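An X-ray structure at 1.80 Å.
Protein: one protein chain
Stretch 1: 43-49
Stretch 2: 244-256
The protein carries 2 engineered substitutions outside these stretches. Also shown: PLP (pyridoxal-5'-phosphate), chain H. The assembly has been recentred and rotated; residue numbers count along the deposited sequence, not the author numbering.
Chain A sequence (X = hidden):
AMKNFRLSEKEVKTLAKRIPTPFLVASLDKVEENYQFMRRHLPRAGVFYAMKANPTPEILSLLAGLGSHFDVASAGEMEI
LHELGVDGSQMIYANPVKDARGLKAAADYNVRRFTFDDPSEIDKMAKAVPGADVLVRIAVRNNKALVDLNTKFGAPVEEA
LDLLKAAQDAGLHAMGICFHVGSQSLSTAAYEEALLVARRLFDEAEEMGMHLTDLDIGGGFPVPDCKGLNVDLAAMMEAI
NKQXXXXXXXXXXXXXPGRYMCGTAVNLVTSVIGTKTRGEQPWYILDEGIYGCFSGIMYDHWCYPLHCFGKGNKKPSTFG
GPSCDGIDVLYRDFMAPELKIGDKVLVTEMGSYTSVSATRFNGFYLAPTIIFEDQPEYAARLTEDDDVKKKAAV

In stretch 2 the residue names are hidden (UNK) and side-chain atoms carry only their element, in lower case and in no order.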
# COMPACT_ATOMS: atom_id res chain seq x y z
N PRO A 43 2.85 -27.39 -22.06
CA PRO A 43 4.24 -27.56 -22.43
C PRO A 43 4.78 -26.58 -23.48
O PRO A 43 5.94 -26.20 -23.42
CB PRO A 43 4.30 -29.03 -22.88
CG PRO A 43 2.92 -29.37 -23.29
CD PRO A 43 2.07 -28.61 -22.24
N ARG A 44 3.94 -26.15 -24.39
CA ARG A 44 4.37 -25.25 -25.45
C ARG A 44 4.86 -23.87 -24.98
O ARG A 44 5.60 -23.21 -25.67
CB ARG A 44 3.30 -25.11 -26.53
CG ARG A 44 3.14 -26.34 -27.43
CD ARG A 44 4.42 -26.70 -28.17
NE ARG A 44 5.04 -25.54 -28.78
CZ ARG A 44 4.59 -24.91 -29.85
NH1 ARG A 44 5.21 -23.84 -30.30
NH2 ARG A 44 3.51 -25.34 -30.47
N ALA A 45 4.38 -23.40 -23.82
CA ALA A 45 4.70 -22.03 -23.39
C ALA A 45 5.73 -22.07 -22.34
O ALA A 45 5.41 -22.39 -21.16
CB ALA A 45 3.45 -21.32 -22.89
N GLY A 46 6.95 -21.64 -22.71
CA GLY A 46 8.04 -21.47 -21.79
C GLY A 46 7.74 -20.37 -20.77
O GLY A 46 7.10 -19.41 -21.08
N VAL A 47 8.15 -20.58 -19.52
CA VAL A 47 7.76 -19.69 -18.42
C VAL A 47 8.73 -18.54 -18.15
O VAL A 47 9.94 -18.72 -17.89
CB VAL A 47 7.59 -20.51 -17.14
CG1 VAL A 47 7.20 -19.63 -15.97
CG2 VAL A 47 6.56 -21.58 -17.33
N PHE A 48 8.23 -17.31 -18.19
CA PHE A 48 8.85 -16.12 -17.64
C PHE A 48 8.04 -15.73 -16.39
O PHE A 48 6.97 -15.11 -16.49
CB PHE A 48 8.79 -14.90 -18.59
CG PHE A 48 9.77 -14.95 -19.73
CD1 PHE A 48 9.53 -15.72 -20.83
CD2 PHE A 48 10.95 -14.27 -19.68
CE1 PHE A 48 10.44 -15.77 -21.90
CE2 PHE A 48 11.90 -14.30 -20.72
CZ PHE A 48 11.64 -15.06 -21.85
N TYR A 49 8.51 -16.10 -15.22
CA TYR A 49 7.75 -15.85 -13.98
C TYR A 49 7.65 -14.38 -13.71
O TYR A 49 8.65 -13.66 -13.65
CB TYR A 49 8.41 -16.55 -12.78
CG TYR A 49 7.80 -16.15 -11.43
CD1 TYR A 49 6.43 -16.29 -11.20
CD2 TYR A 49 8.55 -15.56 -10.46
CE1 TYR A 49 5.85 -15.84 -10.02
CE2 TYR A 49 8.00 -15.19 -9.22
CZ TYR A 49 6.65 -15.35 -9.00
OH TYR A 49 5.98 -14.90 -7.87
N UNK A 244 -2.25 -23.36 -29.17
CA UNK A 244 -0.91 -23.02 -29.57
C UNK A 244 -0.33 -24.08 -30.53
O UNK A 244 0.32 -23.73 -31.51
c UNK A 244 -0.34 -21.64 -27.49
c UNK A 244 0.05 -22.87 -28.36
c UNK A 244 1.50 -22.72 -28.79
c UNK A 244 0.19 -21.73 -26.11
N UNK A 245 -0.56 -25.36 -30.24
CA UNK A 245 -0.09 -26.39 -31.21
C UNK A 245 -0.76 -26.23 -32.60
O UNK A 245 -0.12 -26.46 -33.63
c UNK A 245 0.97 -28.33 -29.99
o UNK A 245 2.10 -27.85 -30.26
c UNK A 245 -0.28 -27.78 -30.68
o UNK A 245 0.78 -29.32 -29.22
N UNK A 246 -2.04 -25.91 -32.59
CA UNK A 246 -2.87 -25.75 -33.77
C UNK A 246 -2.38 -24.63 -34.62
O UNK A 246 -2.23 -24.80 -35.85
c UNK A 246 -8.60 -23.68 -34.87
c UNK A 246 -5.25 -25.23 -34.52
n UNK A 246 -8.84 -23.05 -33.69
n UNK A 246 -9.51 -23.68 -35.84
n UNK A 246 -7.49 -24.36 -35.05
c UNK A 246 -4.30 -25.51 -33.37
c UNK A 246 -6.48 -24.56 -34.01
N UNK A 247 -2.17 -23.48 -34.04
CA UNK A 247 -1.81 -22.27 -34.78
C UNK A 247 -0.37 -21.94 -34.86
O UNK A 247 0.05 -21.25 -35.82
c UNK A 247 -4.05 -21.14 -34.12
c UNK A 247 -4.70 -21.33 -35.51
c UNK A 247 -4.63 -19.92 -33.41
c UNK A 247 -2.54 -21.03 -34.17
N UNK A 248 0.48 -22.33 -33.86
CA UNK A 248 1.86 -21.91 -33.77
C UNK A 248 2.77 -23.12 -33.58
O UNK A 248 3.60 -23.18 -32.63
c UNK A 248 2.06 -20.89 -32.62
c UNK A 248 1.38 -19.58 -32.87
c UNK A 248 2.02 -18.58 -33.59
c UNK A 248 0.15 -17.13 -33.36
c UNK A 248 0.08 -19.35 -32.40
c UNK A 248 -0.57 -18.12 -32.69
c UNK A 248 1.41 -17.38 -33.83
N UNK A 249 2.77 -24.06 -34.54
CA UNK A 249 3.65 -25.25 -34.43
C UNK A 249 5.13 -24.95 -34.45
O UNK A 249 5.94 -25.68 -33.87
c UNK A 249 3.26 -26.09 -35.68
c UNK A 249 2.56 -25.19 -36.57
c UNK A 249 1.90 -24.12 -35.73
N UNK A 250 5.48 -23.89 -35.14
CA UNK A 250 6.88 -23.50 -35.39
C UNK A 250 7.32 -22.17 -34.84
O UNK A 250 8.31 -21.56 -35.27
o UNK A 250 6.01 -24.71 -38.63
o UNK A 250 6.88 -25.93 -37.04
c UNK A 250 6.65 -24.81 -37.59
c UNK A 250 7.08 -23.51 -36.94
N UNK A 251 6.62 -21.68 -33.83
CA UNK A 251 6.97 -20.43 -33.18
C UNK A 251 7.41 -20.77 -31.71
O UNK A 251 6.91 -21.72 -31.21
c UNK A 251 5.87 -18.33 -32.41
c UNK A 251 5.72 -19.56 -33.22
o UNK A 251 5.47 -19.14 -34.59
N UNK A 252 8.36 -20.02 -31.18
CA UNK A 252 8.79 -20.06 -29.75
C UNK A 252 7.74 -19.31 -28.96
O UNK A 252 7.58 -18.10 -29.13
c UNK A 252 10.15 -19.45 -29.51
N UNK A 253 6.99 -20.06 -28.17
CA UNK A 253 5.89 -19.49 -27.36
C UNK A 253 6.21 -19.47 -25.89
O UNK A 253 6.90 -20.37 -25.36
c UNK A 253 4.29 -20.34 -29.15
c UNK A 253 3.39 -19.55 -26.92
c UNK A 253 4.55 -20.23 -27.63
N UNK A 254 5.72 -18.42 -25.23
CA UNK A 254 6.08 -18.13 -23.87
C UNK A 254 4.89 -17.61 -23.09
O UNK A 254 3.86 -17.17 -23.64
c UNK A 254 11.84 -19.55 -24.39
c UNK A 254 8.42 -16.92 -25.98
c UNK A 254 11.07 -19.55 -23.25
c UNK A 254 9.42 -18.14 -24.35
c UNK A 254 8.28 -17.32 -24.66
c UNK A 254 10.23 -18.20 -25.52
n UNK A 254 9.63 -17.44 -26.49
c UNK A 254 7.15 -17.04 -23.79
c UNK A 254 9.82 -18.84 -23.21
c UNK A 254 11.43 -18.89 -25.55
N UNK A 255 5.00 -17.76 -21.77
CA UNK A 255 3.94 -17.26 -20.87
C UNK A 255 4.56 -16.53 -19.71
O UNK A 255 5.68 -16.82 -19.32
c UNK A 255 3.00 -18.44 -20.45
c UNK A 255 3.80 -19.57 -19.74
o UNK A 255 1.91 -17.93 -19.62
N UNK A 256 3.81 -15.64 -19.09
CA UNK A 256 4.23 -14.78 -18.02
C UNK A 256 3.30 -14.94 -16.80
O UNK A 256 2.72 -13.96 -16.32
o UNK A 256 4.90 -10.70 -19.20
c UNK A 256 5.40 -11.53 -19.99
c UNK A 256 5.28 -13.00 -19.58
o UNK A 256 6.02 -11.24 -21.09
c UNK A 256 4.30 -13.27 -18.45
N1 PLP H . 3.19 -10.28 -17.04
C2 PLP H . 2.81 -8.99 -17.17
C2A PLP H . 3.42 -8.13 -18.25
C3 PLP H . 1.79 -8.41 -16.26
O3 PLP H . 1.39 -7.11 -16.37
C4 PLP H . 1.22 -9.30 -15.22
C4A PLP H . 0.20 -8.81 -14.26
O4A PLP H . 0.12 -7.62 -14.01
C5 PLP H . 1.72 -10.69 -15.18
C6 PLP H . 2.68 -11.10 -16.10
C5A PLP H . 1.20 -11.66 -14.14
O4P PLP H . -0.23 -11.67 -14.19
P PLP H . -1.06 -12.78 -13.37
O1P PLP H . -0.63 -14.09 -13.98
O2P PLP H . -2.50 -12.41 -13.63
O3P PLP H . -0.62 -12.58 -11.94
O HOH W 1 7.00 -23.03 -27.94

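Position 244 has four side-chain carbons, forked at the first, with one arm two carbons long. A branch carbon lies over one face of the Arg44 guanidinium. This is Ile244, and its CG2 is 3.7 Å from Arg44 NH2.

Position 245 has two carbons, the second carrying two oxygens. One oxygen reaches the edge of the same guanidinium. The residue is Asp245. A salt bridge joins its OD1 to Arg44 NH2 at 2.9 Å, and the pair is also a hydrogen bond.

Position 246 shows three carbons, a nitrogen, then a carbon bearing two more nitrogens. It is Arg246, extended and pointing away from stretch 1. Position 247 has four carbons forked at the second. It is Leu247, also without contact.

Position 248 has one carbon and then a six-carbon ring. It is Phe248, the first residue to leave the helical conformation. Its ring leads away from stretch 1, but its backbone matters. Phe248 O accepts hydrogen bonds from Arg44 NH1 at 2.9 Å and Arg44 NH2 at 3.1 Å.

Position 249 has three carbons closing a ring onto its own backbone nitrogen, so it is Pro249. Its CA is 4.0 Å from Arg44 NH2. Position 250 has two carbons, the second with two oxygens. It is Asp250, which faces away. Position 251 has one carbon carrying an oxygen and a carbon. It is Thr251, and it ends the type I turn that starts at Phe248. Thr251 O lies 2.9 Å from Arg44 NH1.

Position 252 has a single carbon pointing away from stretch 1. It is Ala252, where the strand begins.

Position 253 has one carbon carrying two more. It is Val253. Its CG2 is 3.8 Å from Arg44 NH1, and its CG1 is 4.4 Å from Ala45 CB. Gly46 N donates to Val253 O at 2.9 Å.

Position 254 has one carbon and a fused ring pair holding eight carbons and one nitrogen. Only tryptophan fits. The edge of the Phe48 ring meets the face of Trp254 in an offset pair, with Phe48 CE1 3.4 Å from Trp254 CE3. Gly46 leaves space here: an ideal CB on it would sit 2.5 Å from Trp254 CE3.

Position 255 has one carbon carrying an oxygen and a carbon, and the outer carbon packs against Ala45. That branching is threonine, Thr255. Its CG2 is 3.6 Å from Ala45 CB, and its OG1 is hydrogen-bonded elsewhere in the structure.

Position 256 has three carbons, the third carrying two oxygens. It is Glu256. Its CG is 4.1 Å from Phe48 CB, and its OE1 is 2.8 Å from N1 of PLP.

The contact has two parts. Arg44 reaches into the helix end and turn, and water 1 links Arg44 O and NH1 to Val253 N. Beyond it the strands run parallel. Thr255 N donates to Gly46 O at 2.8 Å, and Phe48 N to Thr255 O at 2.8 Å, extending the ladder begun at Val253.

Stretch 2, residues 244-256: IDRLFPDTAVWTE
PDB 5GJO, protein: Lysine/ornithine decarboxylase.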